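PDB 3ACD: hypoxanthine-guanine phosphoribosyltransferase from Thermus thermophilus, which probably catalyses the reversible transfer of a phosphoribosyl group between 5-phospho-alpha-D-ribose 1-diphosphate and hypoxanthine or guanine in purine salvage, with magnesium as cofactor. Local coordinates for residues Lys20-Val23 with Glu24-Gly28; Ala48-Phe51 with Met52-Val56; Tyr117-Ala120 with Arg121-Ser125; Ser133-Ser136 with Arg137-Val140. All coordinates share one frame; numbering follows the deposited sequence.

How the contacts relate
The four contacts follow one another along the chain of a phosphoribosyltransferase domain built on a parallel beta-sheet. Contact 1 lies in helix 16-33 and contact 2 in helix 49-56; their centres are 11 Å apart and they touch, Val23 and Leu26 packing on Leu55. Contact 3, a surface turn where helix 109-119 gives way to strand 125-130, has its centre 26 Å from that of contact 1 and 22 Å from that of contact 2. Contact 4, in the loop between strands 132-133 and 146-150, belongs to the IMP site, its nearest atoms about 9 Å from contact 2. Contacts 1 and 2 thus form one packed helical region, contact 2 also meeting the second subunit.

Contact 1: Lys20-Val23 with Glu24-Gly28; sequences KKRV and EELGG
Arg22 and Glu25 meet at about a right angle, the guanidinium and carboxylate planes standing 88° apart. NH1 of Arg22 forms a salt bridge to OE1 of Glu25 at 3.0 Å; the oxygen lies near the guanidinium plane, while NH1 meets it on the anti side of the carboxylate, 34° out of the carboxylate plane. Leu26, one turn on from Arg22, lays CD2 over one face of the guanidinium, 3.6 Å from Arg22 NH2 and offset toward the rim. The arginine chain leaves with CG opposite the backbone N (chi1 -174°) and then bends at chi2, which brings its end forward along the helix, alongside Glu25 and Leu26. NE and NH2 donate to the carbonyl oxygens of Gly148 and Leu147, tying helix 16-33 to strand 146-150 of the parallel sheet. Underneath run regular i to i+4 helical bonds, among them Leu26 N to Arg22 O at 2.9 Å and Gly27 N to Val23 O at 2.9 Å. An alanine at Arg22 is likely to leave Glu25 without its charged mate and the carbonyls of Leu147 and Gly148 without their donors. On the exposed flank Lys20, fully extended, brings CE to 3.5 Å from Glu24 OE2, while its NZ remains 4.6 Å from that oxygen, beyond salt-bridge range. On the buried flank Val23 packs against Phe51 and Asp54 of helix 49-56.

Contact 2: Ala48-Phe51 with Met52-Val56; sequences AFIF and MADLV
Phe51 and Leu55 supply the apolar contact, their side chains lying alongside each other and pointing the same way. CD2 of Leu55 sits over one face of the Phe51 ring, 4.1 Å from its CZ. Both side chains place CG opposite the backbone N (Phe51 chi1 172°, Leu55 chi1 -178°), which sends them off in the same direction one turn apart, facing helix 16-33. On the first turn, CG1 of Ile50 rests over the centre of the Phe49 ring, 3.5 Å above its plane. Phe49 also makes an edge-to-face contact with Phe67 of the second subunit, and Ala53 packs on Ala53 of the same partner.

Backbone hydrogen bonds hold the turns together: Met52 N to Ala48 O at 2.8 Å and Leu55 N to Phe51 O at 2.8 Å, with Ala53 and Asp54 bonded likewise to Phe49 and Ile50.

Polar and charged side-chain interactions centre on Asp54. Its OD1 pairs with Arg57 of its own chain, and its OD2 with the Tyr159 hydroxyl and with Arg57 of the second subunit. Helix 49-56 is the crossover helix of the beta-alpha-beta unit formed with strands 40-45 and 64-70, and it also contributes to the contact with the second subunit.

Contact 3: Tyr117-Ala120 with Arg121-Ser125; sequences YLEA and RKPAS
Lys122 N donates to Glu119 O at 2.9 Å. Just before it, Arg121 N bonds to Leu118 O at 3.0 Å. The Pro123 ring packs against the last helical turn, its CD 3.2 Å from Leu118 O and its CG 3.6 Å from Glu119 OE1. The glutamate reaches the ring because its chain bends at chi2 (-64°), which folds the carboxylate back across the proline at about a right angle. A water donates to OE1 of Glu119 at 2.9 Å and, weakly, to Pro123 O, bridging the two residues.

Glu119 to Lys122 form a type I beta turn as helix 109-119 closes; Lys122, with positive phi, is the first residue to leave the helical conformation, and the chain then enters strand 125-130. With an alanine in place of Pro123, the loss of the ring is likely to open a gap beside Leu118 O and the Glu119 carboxylate and to let the backbone after Lys122 turn more freely. On the other flank the side chains of Tyr117 and Arg121 run alongside each other in the same direction, ring and guanidinium planes 48° apart, with Tyr117 OH 3.3 Å from Arg121 NH2. Leu118 faces inward onto Ile93 and Val100.

Contact 4: Ser133-Ser136 with Arg137-Val140; sequences SKPS and RRQV. With IMP (inosinic acid), chain B.
The chain leaves strand 132-133 through a short 3-10 turn, in which Arg137 N bonds to Lys134 O at 2.9 Å and Arg138 N to Pro135 O at 3.1 Å. Arg138 folds back over this turn: its chain bends at chi2 (53°) and again at chi3, bringing the guanidinium across Pro135, whose CA lies over one face. The edge of the group is turned to Ser133, and NH2 donates to Ser133 OG at 3.0 Å in a nearly straight bond of 162°, with the oxygen close to the guanidinium plane. A water links the same pair, accepting from Arg138 NH1 and lying 2.6 Å from Ser133 OG. The remaining nitrogen, NE, donates to the backbone oxygen of Asp106, so neighbours on several sides fix the rotation of the guanidinium. Arg137 heads the other way, its NE in a salt bridge with the Asp106 carboxylate.

A bend at chi3 (-67°) in the otherwise extended chain of Lys134 brings NZ to the purine. There it donates to O6 of IMP at 2.9 Å and to N7 at 3.2 Å, and also to Ala154 O. The lysine thereby grips two acceptors along one side of the base. Since hypoxanthine and guanine both carry a 6-oxo group beside N7, this pairing is consistent with acceptance of either 6-oxopurine.

Contact 1: Lys20-Val23 with Glu24-Gly28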
loop_
_atom_site.group_PDB
_atom_site.type_symbol
_atom_site.label_atom_id
_atom_site.label_comp_id
_atom_site.label_asym_id
_atom_site.label_seq_id
_atom_site.Cartn_x
_atom_site.Cartn_y
_atom_site.Cartn_z
ATOM N N LYS A 20 8.096 -2.826 12.964
ATOM C CA LYS A 20 8.017 -4.170 12.402
ATOM C C LYS A 20 7.537 -5.183 13.436
ATOM O O LYS A 20 6.642 -5.986 13.163
ATOM C CB LYS A 20 9.380 -4.603 11.854
ATOM C CG LYS A 20 9.377 -6.008 11.261
ATOM C CD LYS A 20 10.747 -6.404 10.718
ATOM C CE LYS A 20 10.730 -7.836 10.191
ATOM N NZ LYS A 20 12.078 -8.297 9.758
ATOM N N LYS A 21 8.133 -5.141 14.623
ATOM C CA LYS A 21 7.761 -6.058 15.693
ATOM C C LYS A 21 6.310 -5.889 16.130
ATOM O O LYS A 21 5.599 -6.871 16.319
ATOM C CB LYS A 21 8.678 -5.862 16.906
ATOM C CG LYS A 21 10.022 -6.565 16.804
ATOM C CD LYS A 21 9.849 -8.078 16.801
ATOM C CE LYS A 21 11.188 -8.800 16.731
ATOM N NZ LYS A 21 12.062 -8.495 17.898
ATOM N N ARG A 22 5.872 -4.647 16.291
ATOM C CA ARG A 22 4.501 -4.387 16.714
ATOM C C ARG A 22 3.483 -4.839 15.669
ATOM O O ARG A 22 2.461 -5.447 16.001
ATOM C CB ARG A 22 4.318 -2.897 17.014
ATOM C CG ARG A 22 2.954 -2.545 17.599
ATOM C CD ARG A 22 2.652 -3.382 18.836
ATOM N NE ARG A 22 1.320 -3.112 19.374
ATOM C CZ ARG A 22 0.600 -3.995 20.055
ATOM N NH1 ARG A 22 1.087 -5.208 20.284
ATOM N NH2 ARG A 22 -0.610 -3.674 20.498
ATOM N N VAL A 23 3.758 -4.542 14.406
ATOM C CA VAL A 23 2.855 -4.934 13.332
ATOM C C VAL A 23 2.733 -6.452 13.268
ATOM O O VAL A 23 1.646 -6.987 13.057
ATOM C CB VAL A 23 3.343 -4.368 11.978
ATOM C CG1 VAL A 23 2.497 -4.918 10.832
ATOM C CG2 VAL A 23 3.255 -2.851 12.006
ATOM N N GLU A 24 3.847 -7.152 13.463
ATOM C CA GLU A 24 3.816 -8.608 13.442
ATOM C C GLU A 24 2.962 -9.116 14.598
ATOM O O GLU A 24 2.244 -10.107 14.458
ATOM C CB GLU A 24 5.230 -9.179 13.545
ATOM C CG GLU A 24 6.131 -8.760 12.394
ATOM C CD GLU A 24 7.524 -9.339 12.502
ATOM O OE1 GLU A 24 8.080 -9.353 13.620
ATOM O OE2 GLU A 24 8.070 -9.767 11.466
ATOM N N GLU A 25 3.040 -8.431 15.735
ATOM C CA GLU A 25 2.256 -8.809 16.908
ATOM C C GLU A 25 0.774 -8.611 16.606
ATOM O O GLU A 25 -0.053 -9.470 16.913
ATOM C CB GLU A 25 2.653 -7.960 18.125
ATOM C CG GLU A 25 4.140 -8.031 18.482
ATOM C CD GLU A 25 4.490 -7.273 19.758
ATOM O OE1 GLU A 25 3.919 -6.187 19.994
ATOM O OE2 GLU A 25 5.352 -7.760 20.523
ATOM N N LEU A 26 0.434 -7.474 16.001
ATOM C CA LEU A 26 -0.956 -7.187 15.661
ATOM C C LEU A 26 -1.488 -8.210 14.664
ATOM O O LEU A 26 -2.618 -8.687 14.793
ATOM C CB LEU A 26 -1.092 -5.772 15.078
ATOM C CG LEU A 26 -0.860 -4.600 16.040
ATOM C CD1 LEU A 26 -1.077 -3.274 15.311
ATOM C CD2 LEU A 26 -1.817 -4.710 17.220
ATOM N N GLY A 27 -0.673 -8.546 13.669
ATOM C CA GLY A 27 -1.094 -9.524 12.684
ATOM C C GLY A 27 -1.373 -10.860 13.351
ATOM O O GLY A 27 -2.335 -11.548 13.011
ATOM N N GLY A 28 -0.524 -11.226 14.304
ATOM C CA GLY A 28 -0.704 -12.480 15.014
ATOM C C GLY A 28 -1.995 -12.487 15.809
ATOM O O GLY A 28 -2.710 -13.492 15.830
HETATM O O HOH W 1 6.871 -9.456 16.793
#

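Contact 2: Ala48-Phe51 with Met52-Val56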
loop_
_atom_site.group_PDB
_atom_site.type_symbol
_atom_site.label_atom_id
_atom_site.label_comp_id
_atom_site.label_asym_id
_atom_site.label_seq_id
_atom_site.Cartn_x
_atom_site.Cartn_y
_atom_site.Cartn_z
ATOM N N ALA A 48 -2.495 4.970 5.383
ATOM C CA ALA A 48 -2.354 3.621 5.923
ATOM C C ALA A 48 -1.817 2.551 4.980
ATOM O O ALA A 48 -1.704 1.393 5.377
ATOM C CB ALA A 48 -3.701 3.164 6.489
ATOM N N PHE A 49 -1.447 2.914 3.758
ATOM C CA PHE A 49 -1.017 1.879 2.823
ATOM C C PHE A 49 0.222 1.057 3.184
ATOM O O PHE A 49 0.295 -0.119 2.822
ATOM C CB PHE A 49 -0.912 2.457 1.398
ATOM C CG PHE A 49 0.443 2.989 1.033
ATOM C CD1 PHE A 49 1.327 2.210 0.289
ATOM C CD2 PHE A 49 0.815 4.283 1.376
ATOM C CE1 PHE A 49 2.561 2.718 -0.116
ATOM C CE2 PHE A 49 2.055 4.805 0.975
ATOM C CZ PHE A 49 2.924 4.017 0.226
ATOM N N ILE A 50 1.180 1.640 3.903
ATOM C CA ILE A 50 2.372 0.885 4.286
ATOM C C ILE A 50 2.042 -0.013 5.482
ATOM O O ILE A 50 2.440 -1.181 5.527
ATOM C CB ILE A 50 3.564 1.840 4.587
ATOM C CG1 ILE A 50 3.944 2.572 3.289
ATOM C CG2 ILE A 50 4.757 1.055 5.126
ATOM C CD1 ILE A 50 5.226 3.394 3.349
ATOM N N PHE A 51 1.304 0.532 6.446
ATOM C CA PHE A 51 0.869 -0.233 7.610
ATOM C C PHE A 51 0.070 -1.431 7.081
ATOM O O PHE A 51 0.251 -2.569 7.522
ATOM C CB PHE A 51 -0.008 0.657 8.498
ATOM C CG PHE A 51 -0.674 -0.063 9.643
ATOM C CD1 PHE A 51 0.031 -0.964 10.433
ATOM C CD2 PHE A 51 -1.999 0.218 9.972
ATOM C CE1 PHE A 51 -0.574 -1.575 11.539
ATOM C CE2 PHE A 51 -2.612 -0.385 11.075
ATOM C CZ PHE A 51 -1.894 -1.283 11.861
ATOM N N MET A 52 -0.809 -1.166 6.119
ATOM C CA MET A 52 -1.623 -2.214 5.506
ATOM C C MET A 52 -0.739 -3.286 4.855
ATOM O O MET A 52 -0.926 -4.486 5.082
ATOM C CB MET A 52 -2.540 -1.598 4.444
ATOM C CG MET A 52 -3.399 -2.603 3.690
ATOM S SD MET A 52 -4.892 -3.102 4.577
ATOM C CE MET A 52 -5.862 -3.798 3.209
ATOM N N ALA A 53 0.220 -2.852 4.040
ATOM C CA ALA A 53 1.116 -3.782 3.355
ATOM C C ALA A 53 1.855 -4.703 4.323
ATOM O O ALA A 53 1.971 -5.904 4.077
ATOM C CB ALA A 53 2.127 -3.008 2.500
ATOM N N ASP A 54 2.352 -4.150 5.423
ATOM C CA ASP A 54 3.075 -4.965 6.398
ATOM C C ASP A 54 2.137 -5.828 7.236
ATOM O O ASP A 54 2.431 -6.991 7.513
ATOM C CB ASP A 54 3.912 -4.077 7.322
ATOM C CG ASP A 54 5.053 -3.391 6.599
ATOM O OD1 ASP A 54 5.267 -3.687 5.404
ATOM O OD2 ASP A 54 5.738 -2.557 7.223
ATOM N N LEU A 55 1.003 -5.257 7.629
ATOM C CA LEU A 55 0.027 -5.969 8.447
ATOM C C LEU A 55 -0.555 -7.216 7.776
ATOM O O LEU A 55 -0.588 -8.287 8.385
ATOM C CB LEU A 55 -1.123 -5.030 8.846
ATOM C CG LEU A 55 -2.209 -5.640 9.745
ATOM C CD1 LEU A 55 -1.604 -6.018 11.086
ATOM C CD2 LEU A 55 -3.350 -4.648 9.949
ATOM N N VAL A 56 -1.016 -7.095 6.531
ATOM C CA VAL A 56 -1.608 -8.249 5.867
ATOM C C VAL A 56 -0.623 -9.404 5.702
ATOM O O VAL A 56 -1.010 -10.570 5.784
ATOM C CB VAL A 56 -2.229 -7.877 4.488
ATOM C CG1 VAL A 56 -3.322 -6.829 4.688
ATOM C CG2 VAL A 56 -1.160 -7.378 3.522
#

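Contact 3: Tyr117-Ala120 with Arg121-Ser125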
loop_
_atom_site.group_PDB
_atom_site.type_symbol
_atom_site.label_atom_id
_atom_site.label_comp_id
_atom_site.label_asym_id
_atom_site.label_seq_id
_atom_site.Cartn_x
_atom_site.Cartn_y
_atom_site.Cartn_z
ATOM N N TYR A 117 -20.702 4.799 8.120
ATOM C CA TYR A 117 -20.897 4.495 6.707
ATOM C C TYR A 117 -20.889 2.985 6.473
ATOM O O TYR A 117 -21.780 2.440 5.814
ATOM C CB TYR A 117 -19.793 5.145 5.871
ATOM C CG TYR A 117 -19.884 4.835 4.394
ATOM C CD1 TYR A 117 -20.916 5.357 3.613
ATOM C CD2 TYR A 117 -18.941 4.013 3.776
ATOM C CE1 TYR A 117 -21.007 5.068 2.251
ATOM C CE2 TYR A 117 -19.022 3.716 2.414
ATOM C CZ TYR A 117 -20.057 4.248 1.658
ATOM O OH TYR A 117 -20.142 3.962 0.316
ATOM N N LEU A 118 -19.877 2.316 7.017
ATOM C CA LEU A 118 -19.743 0.873 6.871
ATOM C C LEU A 118 -20.876 0.106 7.549
ATOM O O LEU A 118 -21.414 -0.853 6.989
ATOM C CB LEU A 118 -18.403 0.409 7.450
ATOM C CG LEU A 118 -17.126 0.993 6.836
ATOM C CD1 LEU A 118 -15.912 0.415 7.549
ATOM C CD2 LEU A 118 -17.069 0.669 5.346
ATOM N N GLU A 119 -21.239 0.524 8.757
ATOM C CA GLU A 119 -22.301 -0.157 9.490
ATOM C C GLU A 119 -23.636 -0.092 8.756
ATOM O O GLU A 119 -24.461 -0.998 8.879
ATOM C CB GLU A 119 -22.450 0.443 10.891
ATOM C CG GLU A 119 -21.277 0.142 11.817
ATOM C CD GLU A 119 -21.129 -1.340 12.124
ATOM O OE1 GLU A 119 -21.857 -2.158 11.521
ATOM O OE2 GLU A 119 -20.279 -1.687 12.971
ATOM N N ALA A 120 -23.838 0.976 7.992
ATOM C CA ALA A 120 -25.075 1.158 7.236
ATOM C C ALA A 120 -25.296 0.034 6.223
ATOM O O ALA A 120 -26.431 -0.227 5.818
ATOM C CB ALA A 120 -25.054 2.503 6.526
ATOM N N ARG A 121 -24.216 -0.631 5.815
ATOM C CA ARG A 121 -24.330 -1.726 4.856
ATOM C C ARG A 121 -24.496 -3.073 5.544
ATOM O O ARG A 121 -24.556 -4.117 4.895
ATOM C CB ARG A 121 -23.121 -1.749 3.924
ATOM C CG ARG A 121 -23.061 -0.534 3.019
ATOM C CD ARG A 121 -22.139 -0.773 1.852
ATOM N NE ARG A 121 -22.154 0.346 0.918
ATOM C CZ ARG A 121 -21.589 0.316 -0.281
ATOM N NH1 ARG A 121 -20.968 -0.779 -0.690
ATOM N NH2 ARG A 121 -21.640 1.382 -1.066
ATOM N N LYS A 122 -24.559 -3.034 6.869
ATOM C CA LYS A 122 -24.765 -4.224 7.680
ATOM C C LYS A 122 -23.731 -5.343 7.560
ATOM O O LYS A 122 -24.047 -6.459 7.145
ATOM C CB LYS A 122 -26.161 -4.790 7.404
ATOM C CG LYS A 122 -27.275 -3.780 7.608
ATOM C CD LYS A 122 -28.632 -4.377 7.279
ATOM C CE LYS A 122 -29.737 -3.355 7.478
ATOM N NZ LYS A 122 -29.512 -2.146 6.640
ATOM N N PRO A 123 -22.473 -5.054 7.917
ATOM C CA PRO A 123 -21.443 -6.092 7.837
ATOM C C PRO A 123 -21.666 -7.044 9.012
ATOM O O PRO A 123 -22.367 -6.692 9.961
ATOM C CB PRO A 123 -20.148 -5.294 7.965
ATOM C CG PRO A 123 -20.544 -4.164 8.850
ATOM C CD PRO A 123 -21.888 -3.755 8.290
ATOM N N ALA A 124 -21.092 -8.239 8.954
ATOM C CA ALA A 124 -21.250 -9.200 10.044
ATOM C C ALA A 124 -20.618 -8.639 11.320
ATOM O O ALA A 124 -21.088 -8.890 12.431
ATOM C CB ALA A 124 -20.598 -10.527 9.672
ATOM N N SER A 125 -19.543 -7.876 11.149
ATOM C CA SER A 125 -18.852 -7.266 12.278
ATOM C C SER A 125 -17.816 -6.287 11.753
ATOM O O SER A 125 -17.439 -6.337 10.583
ATOM C CB SER A 125 -18.150 -8.327 13.131
ATOM O OG SER A 125 -17.060 -8.909 12.435
HETATM O O HOH W 2 -21.363 -4.841 12.562
#

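Contact 4: Ser133-Ser136 with Arg137-Val140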
loop_
_atom_site.group_PDB
_atom_site.type_symbol
_atom_site.label_atom_id
_atom_site.label_comp_id
_atom_site.label_asym_id
_atom_site.label_seq_id
_atom_site.Cartn_x
_atom_site.Cartn_y
_atom_site.Cartn_z
ATOM N N SER A 133 -2.385 6.375 17.733
ATOM C CA SER A 133 -3.537 7.049 18.313
ATOM C C SER A 133 -3.062 8.123 19.284
ATOM O O SER A 133 -2.167 7.880 20.097
ATOM C CB SER A 133 -4.442 6.062 19.051
ATOM O OG SER A 133 -5.554 6.742 19.622
ATOM N N LYS A 134 -3.658 9.309 19.175
ATOM C CA LYS A 134 -3.344 10.451 20.037
ATOM C C LYS A 134 -4.616 10.748 20.832
ATOM O O LYS A 134 -5.337 11.706 20.543
ATOM C CB LYS A 134 -2.958 11.665 19.179
ATOM C CG LYS A 134 -1.696 11.451 18.345
ATOM C CD LYS A 134 -1.288 12.691 17.557
ATOM C CE LYS A 134 -2.289 13.027 16.461
ATOM N NZ LYS A 134 -1.814 14.150 15.601
ATOM N N PRO A 135 -4.902 9.924 21.850
ATOM C CA PRO A 135 -6.089 10.063 22.696
ATOM C C PRO A 135 -6.342 11.414 23.362
ATOM O O PRO A 135 -7.493 11.753 23.636
ATOM C CB PRO A 135 -5.930 8.920 23.705
ATOM C CG PRO A 135 -4.448 8.765 23.806
ATOM C CD PRO A 135 -4.019 8.859 22.364
ATOM N N SER A 136 -5.294 12.190 23.618
ATOM C CA SER A 136 -5.493 13.490 24.252
ATOM C C SER A 136 -6.209 14.443 23.299
ATOM O O SER A 136 -6.688 15.497 23.709
ATOM C CB SER A 136 -4.153 14.093 24.700
ATOM O OG SER A 136 -3.303 14.393 23.608
ATOM N N ARG A 137 -6.293 14.051 22.029
ATOM C CA ARG A 137 -6.944 14.862 21.001
ATOM C C ARG A 137 -8.349 14.363 20.654
ATOM O O ARG A 137 -9.075 15.013 19.902
ATOM C CB ARG A 137 -6.087 14.858 19.730
ATOM C CG ARG A 137 -4.792 15.644 19.835
ATOM C CD ARG A 137 -4.982 17.057 19.308
ATOM N NE ARG A 137 -5.315 17.038 17.885
ATOM C CZ ARG A 137 -5.674 18.108 17.183
ATOM N NH1 ARG A 137 -5.748 19.294 17.770
ATOM N NH2 ARG A 137 -5.966 17.988 15.893
ATOM N N ARG A 138 -8.729 13.221 21.216
ATOM C CA ARG A 138 -10.020 12.599 20.938
ATOM C C ARG A 138 -11.240 13.478 21.229
ATOM O O ARG A 138 -11.433 13.947 22.354
ATOM C CB ARG A 138 -10.120 11.281 21.718
ATOM C CG ARG A 138 -11.103 10.253 21.159
ATOM C CD ARG A 138 -10.851 9.973 19.674
ATOM N NE ARG A 138 -9.429 9.963 19.338
ATOM C CZ ARG A 138 -8.569 9.011 19.689
ATOM N NH1 ARG A 138 -8.977 7.961 20.388
ATOM N NH2 ARG A 138 -7.288 9.129 19.362
ATOM N N GLN A 139 -12.059 13.695 20.200
ATOM C CA GLN A 139 -13.270 14.501 20.330
ATOM C C GLN A 139 -14.510 13.613 20.281
ATOM O O GLN A 139 -15.574 13.982 20.779
ATOM C CB GLN A 139 -13.335 15.551 19.220
ATOM C CG GLN A 139 -12.169 16.521 19.238
ATOM C CD GLN A 139 -12.361 17.677 18.281
ATOM O OE1 GLN A 139 -12.614 17.479 17.094
ATOM N NE2 GLN A 139 -12.235 18.896 18.794
ATOM N N VAL A 140 -14.369 12.448 19.662
ATOM C CA VAL A 140 -15.460 11.488 19.574
ATOM C C VAL A 140 -14.868 10.117 19.871
ATOM O O VAL A 140 -13.826 9.749 19.330
ATOM C CB VAL A 140 -16.123 11.492 18.173
ATOM C CG1 VAL A 140 -15.089 11.238 17.096
ATOM C CG2 VAL A 140 -17.223 10.442 18.120
HETATM P P IMP B . -8.986 12.482 12.718
HETATM O O1P IMP B . -8.826 13.745 13.471
HETATM O O2P IMP B . -10.392 12.499 11.947
HETATM O O3P IMP B . -8.935 11.239 13.742
HETATM O "O5'" IMP B . -7.762 12.365 11.663
HETATM C "C5'" IMP B . -7.987 11.715 10.414
HETATM C "C4'" IMP B . -6.736 11.760 9.532
HETATM O "O4'" IMP B . -5.897 12.904 9.875
HETATM C "C3'" IMP B . -5.822 10.548 9.823
HETATM O "O3'" IMP B . -6.267 9.372 9.145
HETATM C "C2'" IMP B . -4.485 11.059 9.261
HETATM O "O2'" IMP B . -4.397 10.841 7.849
HETATM C "C1'" IMP B . -4.525 12.563 9.580
HETATM N N9 IMP B . -3.642 12.840 10.738
HETATM C C8 IMP B . -4.019 13.098 12.036
HETATM N N7 IMP B . -2.963 13.290 12.781
HETATM C C5 IMP B . -1.856 13.160 12.019
HETATM C C6 IMP B . -0.446 13.256 12.256
HETATM O O6 IMP B . -0.015 13.497 13.371
HETATM N N1 IMP B . 0.408 13.058 11.198
HETATM C C2 IMP B . -0.072 12.782 9.937
HETATM N N3 IMP B . -1.364 12.695 9.704
HETATM C C4 IMP B . -2.280 12.871 10.697
HETATM O O HOH W 3 -7.112 5.800 21.462
#